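Local coordinates for protein sulfoquinovosidase (Escherichia coli, PDB 5AED) that hydrolyses sulfoquinovosyl diacylglycerides and simple sulfoquinovosides to release sulfoquinovose, as a family 31 glycoside hydrolase feeding sulfoglycolysis, at residues T296-R301 with F367-G372; L148-Q153 with F406-P411; Y353-A358 with T412-H417; L520-C525 with I555-R560. All coordinates share one frame; numbering follows the deposited sequence.

Interaction 1 of 4, residues T296-R301 with F367-G372; sequences TSFGKR and FGEFYG
Glu369 reaches across with its chain extended beyond CG and sets its carboxylate against the type I turn that runs from Thr296 to Gly299. Glu369 OE1 takes Ser297 N on its syn lone pair at 2.8 Å, while Glu369 OE2 is met on its syn side by Ser297 OG, 3.1 Å away, so the two oxygens grip one residue. Thr296 CB lies 3.2 Å from Glu369 OE1, and CG2 is near Gly368 O. Thr296 OG1, between backbone N and carbonyl carbon (chi1 70°), bonds at 2.6 Å to Gly299 O, which also accepts from Thr296 N. An alanine here lacks hydroxyl and methyl, and the turn is likely to be held less firmly, Gly299 O losing one of two donors. Arg301, which binds the sulfolipid substrate, bends at chi3 (68°) and places NH1 2.7 Å from Phe367 O, a weak bond; Phe370 CE1 lies over one guanidinium face. The contact joins the hairpin of strands 293-296 and 299-302 to the bend between strands 364-366 and 371-374, with Trp304 edge-to-face against Phe367 and Phe370.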
loop_
_atom_site.group_PDB
_atom_site.type_symbol
_atom_site.label_atom_id
_atom_site.label_comp_id
_atom_site.label_asym_id
_atom_site.label_seq_id
_atom_site.Cartn_x
_atom_site.Cartn_y
_atom_site.Cartn_z
ATOM N N THR A 296 5.758 28.880 -1.269
ATOM C CA THR A 296 4.703 29.147 -2.270
ATOM C C THR A 296 3.528 29.879 -1.604
ATOM O O THR A 296 3.436 29.950 -0.368
ATOM C CB THR A 296 4.193 27.864 -2.988
ATOM O OG1 THR A 296 3.460 27.098 -2.065
ATOM C CG2 THR A 296 5.336 27.015 -3.546
ATOM N N SER A 297 2.665 30.464 -2.439
ATOM C CA SER A 297 1.356 31.038 -2.017
ATOM C C SER A 297 0.476 30.001 -1.352
ATOM O O SER A 297 -0.263 30.308 -0.418
ATOM C CB SER A 297 0.593 31.560 -3.234
ATOM O OG SER A 297 1.277 32.654 -3.827
ATOM N N PHE A 298 0.594 28.766 -1.836
ATOM C CA PHE A 298 -0.042 27.609 -1.231
ATOM C C PHE A 298 0.628 27.104 0.079
ATOM O O PHE A 298 0.139 26.126 0.639
ATOM C CB PHE A 298 -0.104 26.512 -2.287
ATOM C CG PHE A 298 -0.633 27.002 -3.625
ATOM C CD1 PHE A 298 -1.889 27.661 -3.702
ATOM C CD2 PHE A 298 0.128 26.871 -4.803
ATOM C CE1 PHE A 298 -2.381 28.142 -4.921
ATOM C CE2 PHE A 298 -0.367 27.351 -6.028
ATOM C CZ PHE A 298 -1.617 27.989 -6.085
ATOM N N GLY A 299 1.696 27.770 0.579
ATOM C CA GLY A 299 2.434 27.374 1.812
ATOM C C GLY A 299 3.850 26.817 1.563
ATOM O O GLY A 299 4.304 26.705 0.409
ATOM N N LYS A 300 4.541 26.449 2.639
ATOM C CA LYS A 300 5.903 25.888 2.529
ATOM C C LYS A 300 5.955 24.519 1.866
ATOM O O LYS A 300 5.009 23.722 1.984
ATOM C CB LYS A 300 6.538 25.746 3.892
ATOM C CG LYS A 300 6.676 27.051 4.627
ATOM C CD LYS A 300 7.627 26.902 5.803
ATOM C CE LYS A 300 7.401 28.021 6.815
ATOM N NZ LYS A 300 8.414 27.992 7.909
ATOM N N ARG A 301 7.051 24.239 1.164
ATOM C CA ARG A 301 7.268 22.923 0.599
ATOM C C ARG A 301 8.707 22.492 0.751
ATOM O O ARG A 301 9.583 23.274 1.106
ATOM C CB ARG A 301 6.848 22.904 -0.852
ATOM C CG ARG A 301 5.372 23.308 -0.967
ATOM C CD ARG A 301 4.674 22.916 -2.236
ATOM N NE ARG A 301 4.477 21.470 -2.412
ATOM C CZ ARG A 301 3.818 20.939 -3.452
ATOM N NH1 ARG A 301 3.285 21.730 -4.380
ATOM N NH2 ARG A 301 3.686 19.629 -3.589
ATOM N N PHE A 367 3.184 21.732 -10.295
ATOM C CA PHE A 367 2.874 21.354 -8.902
ATOM C C PHE A 367 2.357 22.454 -7.986
ATOM O O PHE A 367 2.159 22.189 -6.793
ATOM C CB PHE A 367 4.047 20.651 -8.267
ATOM C CG PHE A 367 4.206 19.205 -8.712
ATOM C CD1 PHE A 367 3.334 18.233 -8.265
ATOM C CD2 PHE A 367 5.239 18.826 -9.553
ATOM C CE1 PHE A 367 3.485 16.899 -8.658
ATOM C CE2 PHE A 367 5.403 17.504 -9.940
ATOM C CZ PHE A 367 4.523 16.542 -9.493
ATOM N N GLY A 368 2.034 23.628 -8.523
ATOM C CA GLY A 368 1.606 24.723 -7.673
ATOM C C GLY A 368 2.826 25.600 -7.434
ATOM O O GLY A 368 3.528 25.468 -6.426
ATOM N N GLU A 369 3.086 26.456 -8.423
ATOM C CA GLU A 369 4.166 27.462 -8.417
ATOM C C GLU A 369 5.593 26.933 -8.559
ATOM O O GLU A 369 6.565 27.667 -8.330
ATOM C CB GLU A 369 4.035 28.413 -7.216
ATOM C CG GLU A 369 3.031 29.511 -7.491
ATOM C CD GLU A 369 2.504 30.142 -6.225
ATOM O OE1 GLU A 369 3.102 29.923 -5.146
ATOM O OE2 GLU A 369 1.478 30.851 -6.315
ATOM N N PHE A 370 5.726 25.677 -8.973
ATOM C CA PHE A 370 6.997 25.208 -9.505
ATOM C C PHE A 370 6.719 24.071 -10.414
ATOM O O PHE A 370 5.663 23.473 -10.284
ATOM C CB PHE A 370 7.946 24.778 -8.366
ATOM C CG PHE A 370 7.589 23.480 -7.653
ATOM C CD1 PHE A 370 6.696 23.473 -6.600
ATOM C CD2 PHE A 370 8.197 22.292 -8.022
ATOM C CE1 PHE A 370 6.419 22.298 -5.920
ATOM C CE2 PHE A 370 7.939 21.112 -7.350
ATOM C CZ PHE A 370 7.064 21.122 -6.283
ATOM N N TYR A 371 7.673 23.742 -11.277
ATOM C CA TYR A 371 7.581 22.563 -12.114
ATOM C C TYR A 371 8.539 21.464 -11.692
ATOM O O TYR A 371 9.594 21.713 -11.144
ATOM C CB TYR A 371 7.880 22.872 -13.576
ATOM C CG TYR A 371 6.971 23.853 -14.253
ATOM C CD1 TYR A 371 5.606 23.561 -14.478
ATOM C CD2 TYR A 371 7.479 25.050 -14.735
ATOM C CE1 TYR A 371 4.790 24.451 -15.139
ATOM C CE2 TYR A 371 6.676 25.944 -15.389
ATOM C CZ TYR A 371 5.340 25.648 -15.581
ATOM O OH TYR A 371 4.598 26.582 -16.217
ATOM N N GLY A 372 8.153 20.240 -12.014
ATOM C CA GLY A 372 9.015 19.090 -11.889
ATOM C C GLY A 372 9.089 18.316 -13.175
ATOM O O GLY A 372 8.052 18.052 -13.851
#

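Interaction 2 of 4, residues L148-Q153 with F406-P411; sequences LWTSEQ and FGEYLP. With CA (calcium ion), chain D.
In the active-site region of the family 31 TIM barrel, Glu408, probably an active-site residue, meets Glu152 from the N-terminal galactose mutarotase-like domain, and the loop after strand 401-404 is thereby joined to the loop after strand 145-148. Both glutamate chains bend at chi2 and approach at about a right angle, with their carboxylate planes 69° apart. Glu152 OE2 comes within 2.7 Å of Glu408 OE2. Arg455 NH1 bridges the two carboxylates, making salt bridges to Glu408 OE2 and Glu152 OE1. Glu408 CG sits between its backbone N and carbonyl carbon (chi1 80°), which lays it against Ser151 O at 3.5 Å. Phe406 follows the nucleophile Asp405 in the chain, and its CE1 is 4.5 Å from Glu152 OE2. Beyond Glu152 the chain leads to the calcium ion, whose ligands include Gly154 O, Asp472 O, Asp481 OD1 and water 1. At the CB end of Glu408, Thr150 OG1 is hydrogen-bonded to Phe181 O and rests 3.2 Å from Glu408 CB.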
loop_
_atom_site.group_PDB
_atom_site.type_symbol
_atom_site.label_atom_id
_atom_site.label_comp_id
_atom_site.label_asym_id
_atom_site.label_seq_id
_atom_site.Cartn_x
_atom_site.Cartn_y
_atom_site.Cartn_z
ATOM N N LEU A 148 -9.102 0.143 -10.650
ATOM C CA LEU A 148 -7.734 -0.098 -10.270
ATOM C C LEU A 148 -6.823 0.812 -11.134
ATOM O O LEU A 148 -6.334 0.441 -12.240
ATOM C CB LEU A 148 -7.373 -1.606 -10.398
ATOM C CG LEU A 148 -8.258 -2.635 -9.703
ATOM C CD1 LEU A 148 -7.749 -4.049 -10.003
ATOM C CD2 LEU A 148 -8.363 -2.417 -8.198
ATOM N N TRP A 149 -6.619 2.028 -10.633
ATOM C CA TRP A 149 -5.899 3.069 -11.350
ATOM C C TRP A 149 -5.162 3.838 -10.281
ATOM O O TRP A 149 -5.830 4.509 -9.440
ATOM C CB TRP A 149 -6.923 3.980 -12.090
ATOM C CG TRP A 149 -6.250 5.017 -12.831
ATOM C CD1 TRP A 149 -6.112 6.323 -12.456
ATOM C CD2 TRP A 149 -5.519 4.861 -14.063
ATOM N NE1 TRP A 149 -5.350 6.994 -13.403
ATOM C CE2 TRP A 149 -4.960 6.120 -14.381
ATOM C CE3 TRP A 149 -5.266 3.782 -14.913
ATOM C CZ2 TRP A 149 -4.210 6.345 -15.529
ATOM C CZ3 TRP A 149 -4.486 4.000 -16.061
ATOM C CH2 TRP A 149 -3.987 5.282 -16.358
ATOM N N THR A 150 -3.814 3.736 -10.229
ATOM C CA THR A 150 -3.105 4.435 -9.135
ATOM C C THR A 150 -3.326 5.954 -9.229
ATOM O O THR A 150 -3.321 6.566 -10.335
ATOM C CB THR A 150 -1.611 4.077 -9.016
ATOM O OG1 THR A 150 -1.076 4.633 -7.835
ATOM C CG2 THR A 150 -0.764 4.576 -10.167
ATOM N N SER A 151 -3.592 6.569 -8.082
ATOM C CA SER A 151 -3.881 7.981 -8.080
ATOM C C SER A 151 -3.615 8.576 -6.746
ATOM O O SER A 151 -3.317 7.872 -5.787
ATOM C CB SER A 151 -5.394 8.201 -8.514
ATOM O OG SER A 151 -6.284 8.000 -7.453
ATOM N N GLU A 152 -3.797 9.890 -6.616
ATOM C CA GLU A 152 -4.008 10.402 -5.264
ATOM C C GLU A 152 -5.139 9.659 -4.566
ATOM O O GLU A 152 -6.082 9.151 -5.207
ATOM C CB GLU A 152 -4.209 11.930 -5.199
ATOM C CG GLU A 152 -3.080 12.754 -5.789
ATOM C CD GLU A 152 -1.641 12.285 -5.462
ATOM O OE1 GLU A 152 -1.303 12.004 -4.285
ATOM O OE2 GLU A 152 -0.856 12.167 -6.421
ATOM N N GLN A 153 -4.980 9.554 -3.240
ATOM C CA GLN A 153 -5.751 8.690 -2.394
ATOM C C GLN A 153 -7.079 9.387 -1.965
ATOM O O GLN A 153 -8.051 8.718 -1.635
ATOM C CB GLN A 153 -4.855 8.295 -1.185
ATOM C CG GLN A 153 -5.414 7.222 -0.259
ATOM C CD GLN A 153 -5.830 7.777 1.089
ATOM O OE1 GLN A 153 -5.903 8.982 1.313
ATOM N NE2 GLN A 153 -6.081 6.900 1.988
ATOM N N PHE A 406 5.844 9.384 -3.817
ATOM C CA PHE A 406 5.228 9.439 -5.144
ATOM C C PHE A 406 5.372 8.101 -5.876
ATOM O O PHE A 406 5.653 7.056 -5.229
ATOM C CB PHE A 406 5.722 10.693 -5.928
ATOM C CG PHE A 406 5.092 11.989 -5.462
ATOM C CD1 PHE A 406 3.894 12.447 -6.038
ATOM C CD2 PHE A 406 5.665 12.735 -4.489
ATOM C CE1 PHE A 406 3.288 13.621 -5.597
ATOM C CE2 PHE A 406 5.076 13.907 -4.033
ATOM C CZ PHE A 406 3.886 14.360 -4.590
ATOM N N GLY A 407 5.152 8.105 -7.191
ATOM C CA GLY A 407 4.980 6.877 -7.967
ATOM C C GLY A 407 3.595 6.816 -8.613
ATOM O O GLY A 407 3.445 6.166 -9.638
ATOM N N GLU A 408 2.599 7.506 -8.037
ATOM C CA GLU A 408 1.189 7.346 -8.425
ATOM C C GLU A 408 0.696 8.372 -9.451
ATOM O O GLU A 408 -0.492 8.341 -9.862
ATOM C CB GLU A 408 0.286 7.428 -7.161
ATOM C CG GLU A 408 -0.006 8.825 -6.640
ATOM C CD GLU A 408 1.117 9.411 -5.792
ATOM O OE1 GLU A 408 2.112 8.713 -5.566
ATOM O OE2 GLU A 408 1.000 10.584 -5.351
ATOM N N TYR A 409 1.579 9.301 -9.841
ATOM C CA TYR A 409 1.216 10.348 -10.769
ATOM C C TYR A 409 2.262 10.495 -11.878
ATOM O O TYR A 409 2.880 11.556 -12.052
ATOM C CB TYR A 409 0.894 11.690 -10.027
ATOM C CG TYR A 409 0.500 12.848 -10.938
ATOM C CD1 TYR A 409 -0.314 12.640 -12.082
ATOM C CD2 TYR A 409 0.931 14.171 -10.657
ATOM C CE1 TYR A 409 -0.678 13.684 -12.910
ATOM C CE2 TYR A 409 0.559 15.227 -11.478
ATOM C CZ TYR A 409 -0.239 14.972 -12.607
ATOM O OH TYR A 409 -0.621 15.987 -13.423
ATOM N N LEU A 410 2.448 9.416 -12.634
ATOM C CA LEU A 410 2.944 9.508 -14.005
ATOM C C LEU A 410 1.787 10.052 -14.900
ATOM O O LEU A 410 0.743 9.354 -15.110
ATOM C CB LEU A 410 3.389 8.166 -14.583
ATOM C CG LEU A 410 3.909 8.238 -16.039
ATOM C CD1 LEU A 410 5.321 8.861 -16.072
ATOM C CD2 LEU A 410 3.941 6.871 -16.712
ATOM N N PRO A 411 1.978 11.264 -15.477
ATOM C CA PRO A 411 0.967 11.792 -16.369
ATOM C C PRO A 411 0.730 10.906 -17.579
ATOM O O PRO A 411 1.678 10.355 -18.174
ATOM C CB PRO A 411 1.554 13.152 -16.788
ATOM C CG PRO A 411 2.479 13.520 -15.696
ATOM C CD PRO A 411 3.097 12.214 -15.313
HETATM CA CA CA D . -6.167 10.957 2.448
HETATM O O HOH W 1 -6.048 13.019 3.533
#

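Interaction 3 of 4, residues Y353-A358 with T412-H417; sequences YLAKDA and TDTYLH
Ala355 opens the contact, its methyl directed at residues 412-417: Ala355 CB touches Leu416 CD1 at 3.9 Å and lies near Thr414 CG2. Lys356 comes next and forms a single antiparallel bridge with Tyr415, a hydrogen-bonded pair. Lys356 N donates to Tyr415 O at 3.0 Å in a nearly straight bond (168°). In return Lys356 O accepts from Tyr415 N at 2.8 Å, and the same oxygen receives a CA-H...O contact from Thr414 CA. The lysine chain turns away from residues 412-417, bending at chi2, and NZ finds Asp362 in a salt bridge. At Asp357 the backbone passes beside the Tyr415 ring, whose CD1 is 3.6 Å from Asp357 C; the carboxylate heads elsewhere and bonds to Ser359 OG. The ring is brought there by CG standing anti to the carbonyl carbon of Tyr415 (chi1 -65°). Ala358 finishes the walk with its CB 4.0 Å from Tyr415 CE1 and its N linked to Asp413 O through water 2. This plain structural packing lies away from the active site and the substrate-binding residues: it ties the loop between helix 343-350 and strand 364-366 to the loop preceding helix 422-443, whose Ala422 is touched by both Thr414 and Leu416.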
loop_
_atom_site.group_PDB
_atom_site.type_symbol
_atom_site.label_atom_id
_atom_site.label_comp_id
_atom_site.label_asym_id
_atom_site.label_seq_id
_atom_site.Cartn_x
_atom_site.Cartn_y
_atom_site.Cartn_z
ATOM N N TYR A 353 17.346 12.504 -19.949
ATOM C CA TYR A 353 16.872 11.633 -18.881
ATOM C C TYR A 353 15.419 11.869 -18.516
ATOM O O TYR A 353 14.873 11.117 -17.696
ATOM C CB TYR A 353 17.772 11.747 -17.638
ATOM C CG TYR A 353 19.155 11.177 -17.813
ATOM C CD1 TYR A 353 19.518 10.410 -18.932
ATOM C CD2 TYR A 353 20.116 11.386 -16.830
ATOM C CE1 TYR A 353 20.802 9.885 -19.053
ATOM C CE2 TYR A 353 21.396 10.862 -16.947
ATOM C CZ TYR A 353 21.733 10.123 -18.055
ATOM O OH TYR A 353 23.004 9.631 -18.131
ATOM N N LEU A 354 14.781 12.858 -19.122
ATOM C CA LEU A 354 13.422 13.182 -18.764
ATOM C C LEU A 354 12.429 12.562 -19.728
ATOM O O LEU A 354 12.726 12.354 -20.922
ATOM C CB LEU A 354 13.238 14.697 -18.684
ATOM C CG LEU A 354 14.129 15.363 -17.620
ATOM C CD1 LEU A 354 14.000 16.893 -17.677
ATOM C CD2 LEU A 354 13.835 14.817 -16.202
ATOM N N ALA A 355 11.240 12.250 -19.213
ATOM C CA ALA A 355 10.116 11.941 -20.108
ATOM C C ALA A 355 9.784 13.139 -21.028
ATOM O O ALA A 355 9.983 14.295 -20.652
ATOM C CB ALA A 355 8.888 11.559 -19.307
ATOM N N LYS A 356 9.217 12.854 -22.201
ATOM C CA LYS A 356 8.843 13.896 -23.157
ATOM C C LYS A 356 7.338 14.162 -23.247
ATOM O O LYS A 356 6.490 13.361 -22.787
ATOM C CB LYS A 356 9.349 13.539 -24.556
ATOM C CG LYS A 356 10.803 13.102 -24.645
ATOM C CD LYS A 356 11.767 14.247 -24.395
ATOM C CE LYS A 356 13.218 13.750 -24.424
ATOM N NZ LYS A 356 14.080 14.239 -23.284
ATOM N N ASP A 357 7.008 15.312 -23.814
ATOM C CA ASP A 357 5.638 15.616 -24.181
ATOM C C ASP A 357 5.483 15.349 -25.670
ATOM O O ASP A 357 6.423 14.854 -26.279
ATOM C CB ASP A 357 5.217 17.017 -23.746
ATOM C CG ASP A 357 6.069 18.139 -24.366
ATOM O OD1 ASP A 357 6.622 17.984 -25.480
ATOM O OD2 ASP A 357 6.157 19.193 -23.692
ATOM N N ALA A 358 4.277 15.591 -26.197
ATOM C CA ALA A 358 3.908 15.415 -27.626
ATOM C C ALA A 358 4.750 16.270 -28.615
ATOM O O ALA A 358 5.296 15.741 -29.624
ATOM C CB ALA A 358 2.412 15.707 -27.787
ATOM N N THR A 412 -0.541 10.797 -17.948
ATOM C CA THR A 412 -0.974 9.920 -19.014
ATOM C C THR A 412 -0.751 10.460 -20.441
ATOM O O THR A 412 -1.038 9.761 -21.376
ATOM C CB THR A 412 -2.458 9.547 -18.816
ATOM O OG1 THR A 412 -3.211 10.696 -18.354
ATOM C CG2 THR A 412 -2.519 8.426 -17.765
ATOM N N ASP A 413 -0.224 11.684 -20.586
ATOM C CA ASP A 413 0.269 12.207 -21.861
ATOM C C ASP A 413 1.799 12.445 -21.857
ATOM O O ASP A 413 2.284 13.306 -22.571
ATOM C CB ASP A 413 -0.479 13.498 -22.224
ATOM C CG ASP A 413 -0.392 14.588 -21.138
ATOM O OD1 ASP A 413 0.128 14.356 -20.021
ATOM O OD2 ASP A 413 -0.942 15.676 -21.341
ATOM N N THR A 414 2.561 11.714 -21.050
ATOM C CA THR A 414 4.007 11.619 -21.233
ATOM C C THR A 414 4.344 10.638 -22.372
ATOM O O THR A 414 3.510 9.821 -22.748
ATOM C CB THR A 414 4.730 11.116 -19.954
ATOM O OG1 THR A 414 4.057 9.962 -19.421
ATOM C CG2 THR A 414 4.765 12.192 -18.920
ATOM N N TYR A 415 5.565 10.732 -22.898
ATOM C CA TYR A 415 6.133 9.810 -23.908
ATOM C C TYR A 415 7.455 9.295 -23.349
ATOM O O TYR A 415 8.285 10.088 -22.950
ATOM C CB TYR A 415 6.288 10.504 -25.287
ATOM C CG TYR A 415 4.935 10.873 -25.862
ATOM C CD1 TYR A 415 4.245 11.990 -25.389
ATOM C CD2 TYR A 415 4.293 10.058 -26.784
ATOM C CE1 TYR A 415 2.966 12.305 -25.843
ATOM C CE2 TYR A 415 3.009 10.372 -27.254
ATOM C CZ TYR A 415 2.354 11.493 -26.779
ATOM O OH TYR A 415 1.093 11.825 -27.211
ATOM N N LEU A 416 7.589 7.974 -23.265
ATOM C CA LEU A 416 8.658 7.314 -22.527
ATOM C C LEU A 416 9.626 6.603 -23.467
ATOM O O LEU A 416 9.252 6.137 -24.534
ATOM C CB LEU A 416 8.099 6.258 -21.552
ATOM C CG LEU A 416 7.198 6.657 -20.370
ATOM C CD1 LEU A 416 7.759 7.869 -19.647
ATOM C CD2 LEU A 416 5.761 6.930 -20.807
ATOM N N HIS A 417 10.854 6.440 -22.987
ATOM C CA HIS A 417 11.983 5.911 -23.752
ATOM C C HIS A 417 11.760 4.502 -24.267
ATOM O O HIS A 417 12.308 4.132 -25.284
ATOM C CB HIS A 417 13.215 5.944 -22.868
ATOM C CG HIS A 417 14.483 5.593 -23.571
ATOM N ND1 HIS A 417 14.922 4.290 -23.708
ATOM C CD2 HIS A 417 15.409 6.375 -24.175
ATOM C CE1 HIS A 417 16.070 4.284 -24.361
ATOM N NE2 HIS A 417 16.384 5.536 -24.660
HETATM O O HOH W 2 2.071 15.742 -24.223
#

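Interaction 4 of 4, residues L520-C525 with I555-R560; sequences LLLRWC and IAHFAR
Cys525 and Phe558 form the compact heart of this contact, in which segments 520-525 and 555-560 of helices 518-528 and 552-567 run almost parallel, 6° apart, with a closest axis approach of 10.4 Å. With SG anti to its backbone N (chi1 -169°), Cys525 holds its sulfur over the centre of the Phe558 ring, 3.8 Å from the centroid and 13° off the normal: a sulfur-aromatic contact. Leu521 CD2 reaches Phe558 CE1 at 4.0 Å, and Ile505 of strand 501-505 touches all three residues. A smaller alanine in place of Phe558 would probably open a gap beside Leu521 and leave the cysteine sulfur without its aromatic partner. Next to this pair, Leu522 CG covers one face of His557 in a CH-pi contact, 3.9 Å from the centroid. Away from this packing, Ala556 is exposed to solvent and Ala559 partly so, and neither touches segment 520-525. The buried His557 turns its NE2 to Asp526 OD1 in a weak hydrogen bond. The contact is consistent with cohesion mainly from dispersion and from a polarisable sulfur set over an aromatic face.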
loop_
_atom_site.group_PDB
_atom_site.type_symbol
_atom_site.label_atom_id
_atom_site.label_comp_id
_atom_site.label_asym_id
_atom_site.label_seq_id
_atom_site.Cartn_x
_atom_site.Cartn_y
_atom_site.Cartn_z
ATOM N N LEU A 520 -6.022 12.922 19.573
ATOM C CA LEU A 520 -5.769 12.146 18.362
ATOM C C LEU A 520 -4.313 11.665 18.308
ATOM O O LEU A 520 -4.057 10.485 18.020
ATOM C CB LEU A 520 -6.149 12.915 17.090
ATOM C CG LEU A 520 -5.945 12.227 15.721
ATOM C CD1 LEU A 520 -6.709 10.891 15.638
ATOM C CD2 LEU A 520 -6.453 13.189 14.663
ATOM N N LEU A 521 -3.352 12.552 18.575
ATOM C CA LEU A 521 -1.932 12.142 18.565
ATOM C C LEU A 521 -1.706 10.966 19.490
ATOM O O LEU A 521 -1.110 9.933 19.114
ATOM C CB LEU A 521 -1.031 13.301 18.958
ATOM C CG LEU A 521 0.473 13.035 18.821
ATOM C CD1 LEU A 521 0.900 12.742 17.387
ATOM C CD2 LEU A 521 1.212 14.255 19.331
ATOM N N LEU A 522 -2.279 11.074 20.671
ATOM C CA LEU A 522 -2.040 10.061 21.703
ATOM C C LEU A 522 -2.698 8.746 21.325
ATOM O O LEU A 522 -2.096 7.684 21.476
ATOM C CB LEU A 522 -2.540 10.561 23.082
ATOM C CG LEU A 522 -1.580 11.394 23.970
ATOM C CD1 LEU A 522 -0.621 12.277 23.192
ATOM C CD2 LEU A 522 -2.291 12.185 25.079
ATOM N N ARG A 523 -3.940 8.793 20.826
ATOM C CA ARG A 523 -4.595 7.540 20.357
ATOM C C ARG A 523 -3.845 6.903 19.212
ATOM O O ARG A 523 -3.746 5.652 19.083
ATOM C CB ARG A 523 -6.046 7.803 19.933
ATOM C CG ARG A 523 -7.027 8.127 21.048
ATOM C CD ARG A 523 -7.353 6.865 21.806
ATOM N NE ARG A 523 -8.450 7.032 22.710
ATOM C CZ ARG A 523 -8.746 6.193 23.707
ATOM N NH1 ARG A 523 -7.965 5.169 24.029
ATOM N NH2 ARG A 523 -9.786 6.452 24.474
ATOM N N TRP A 524 -3.296 7.726 18.328
ATOM C CA TRP A 524 -2.606 7.153 17.199
ATOM C C TRP A 524 -1.255 6.567 17.689
ATOM O O TRP A 524 -0.750 5.571 17.154
ATOM C CB TRP A 524 -2.364 8.218 16.143
ATOM C CG TRP A 524 -2.334 7.745 14.752
ATOM C CD1 TRP A 524 -1.595 6.759 14.242
ATOM C CD2 TRP A 524 -3.093 8.279 13.682
ATOM N NE1 TRP A 524 -1.790 6.657 12.881
ATOM C CE2 TRP A 524 -2.742 7.567 12.524
ATOM C CE3 TRP A 524 -4.068 9.282 13.595
ATOM C CZ2 TRP A 524 -3.329 7.836 11.260
ATOM C CZ3 TRP A 524 -4.634 9.573 12.360
ATOM C CH2 TRP A 524 -4.277 8.845 11.213
ATOM N N CYS A 525 -0.651 7.227 18.665
ATOM C CA CYS A 525 0.562 6.676 19.296
ATOM C C CYS A 525 0.288 5.273 19.839
ATOM O O CYS A 525 1.123 4.333 19.667
ATOM C CB CYS A 525 1.113 7.612 20.379
ATOM S SG CYS A 525 2.805 7.076 20.937
ATOM N N ILE A 555 4.749 14.130 26.115
ATOM C CA ILE A 555 6.097 13.495 26.126
ATOM C C ILE A 555 6.093 12.209 26.935
ATOM O O ILE A 555 6.654 11.195 26.495
ATOM C CB ILE A 555 7.189 14.452 26.636
ATOM C CG1 ILE A 555 7.371 15.606 25.630
ATOM C CG2 ILE A 555 8.506 13.706 26.877
ATOM C CD1 ILE A 555 8.140 16.802 26.181
ATOM N N ALA A 556 5.429 12.227 28.100
ATOM C CA ALA A 556 5.363 11.052 28.961
ATOM C C ALA A 556 4.600 9.906 28.312
ATOM O O ALA A 556 4.902 8.718 28.526
ATOM C CB ALA A 556 4.728 11.400 30.289
ATOM N N HIS A 557 3.591 10.260 27.515
ATOM C CA HIS A 557 2.833 9.247 26.787
ATOM C C HIS A 557 3.739 8.531 25.775
ATOM O O HIS A 557 3.702 7.302 25.646
ATOM C CB HIS A 557 1.606 9.863 26.091
ATOM C CG HIS A 557 0.677 8.833 25.566
ATOM N ND1 HIS A 557 -0.311 8.255 26.339
ATOM C CD2 HIS A 557 0.624 8.226 24.360
ATOM C CE1 HIS A 557 -0.948 7.356 25.618
ATOM N NE2 HIS A 557 -0.412 7.326 24.412
ATOM N N PHE A 558 4.525 9.299 25.044
ATOM C CA PHE A 558 5.493 8.704 24.111
ATOM C C PHE A 558 6.513 7.825 24.835
ATOM O O PHE A 558 6.927 6.757 24.309
ATOM C CB PHE A 558 6.169 9.777 23.199
ATOM C CG PHE A 558 5.333 10.146 21.966
ATOM C CD1 PHE A 558 4.211 10.999 22.079
ATOM C CD2 PHE A 558 5.638 9.642 20.733
ATOM C CE1 PHE A 558 3.413 11.303 20.991
ATOM C CE2 PHE A 558 4.833 9.954 19.634
ATOM C CZ PHE A 558 3.727 10.778 19.775
ATOM N N ALA A 559 6.897 8.248 26.041
ATOM C CA ALA A 559 7.792 7.430 26.887
ATOM C C ALA A 559 7.107 6.112 27.241
ATOM O O ALA A 559 7.628 5.051 27.024
ATOM C CB ALA A 559 8.164 8.196 28.144
ATOM N N ARG A 560 5.875 6.175 27.692
ATOM C CA ARG A 560 5.137 4.954 27.978
ATOM C C ARG A 560 5.082 4.004 26.770
ATOM O O ARG A 560 5.583 2.848 26.808
ATOM C CB ARG A 560 3.735 5.325 28.458
ATOM C CG ARG A 560 2.855 4.127 28.753
ATOM C CD ARG A 560 1.438 4.571 29.040
ATOM N NE ARG A 560 0.578 3.418 29.155
ATOM C CZ ARG A 560 0.478 2.653 30.243
ATOM N NH1 ARG A 560 1.215 2.910 31.325
ATOM N NH2 ARG A 560 -0.376 1.624 30.252
#

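Interactions 1, 3 and 4 belong to the TIM-barrel domain, whereas interaction 2 brings in the N-terminal domain. Interaction 2 closes the longest span of chain, and interaction 1 falls wholly within that span; interaction 3 alternates in sequence with both, and interaction 4 follows all three. Segments 406-411 and 412-417 are consecutive pieces of one loop, so interactions 2 and 3, centred 16 Å apart, continue into each other and touch where Trp149 CZ2 packs on Thr412 CG2. Interaction 1 joins interaction 2 through Phe367 and Tyr409. These three therefore form a connected region extending from the active site, while interaction 4, its centre about 46 Å from that of interaction 3, packs two helices on the opposite side of the chain's centre from it.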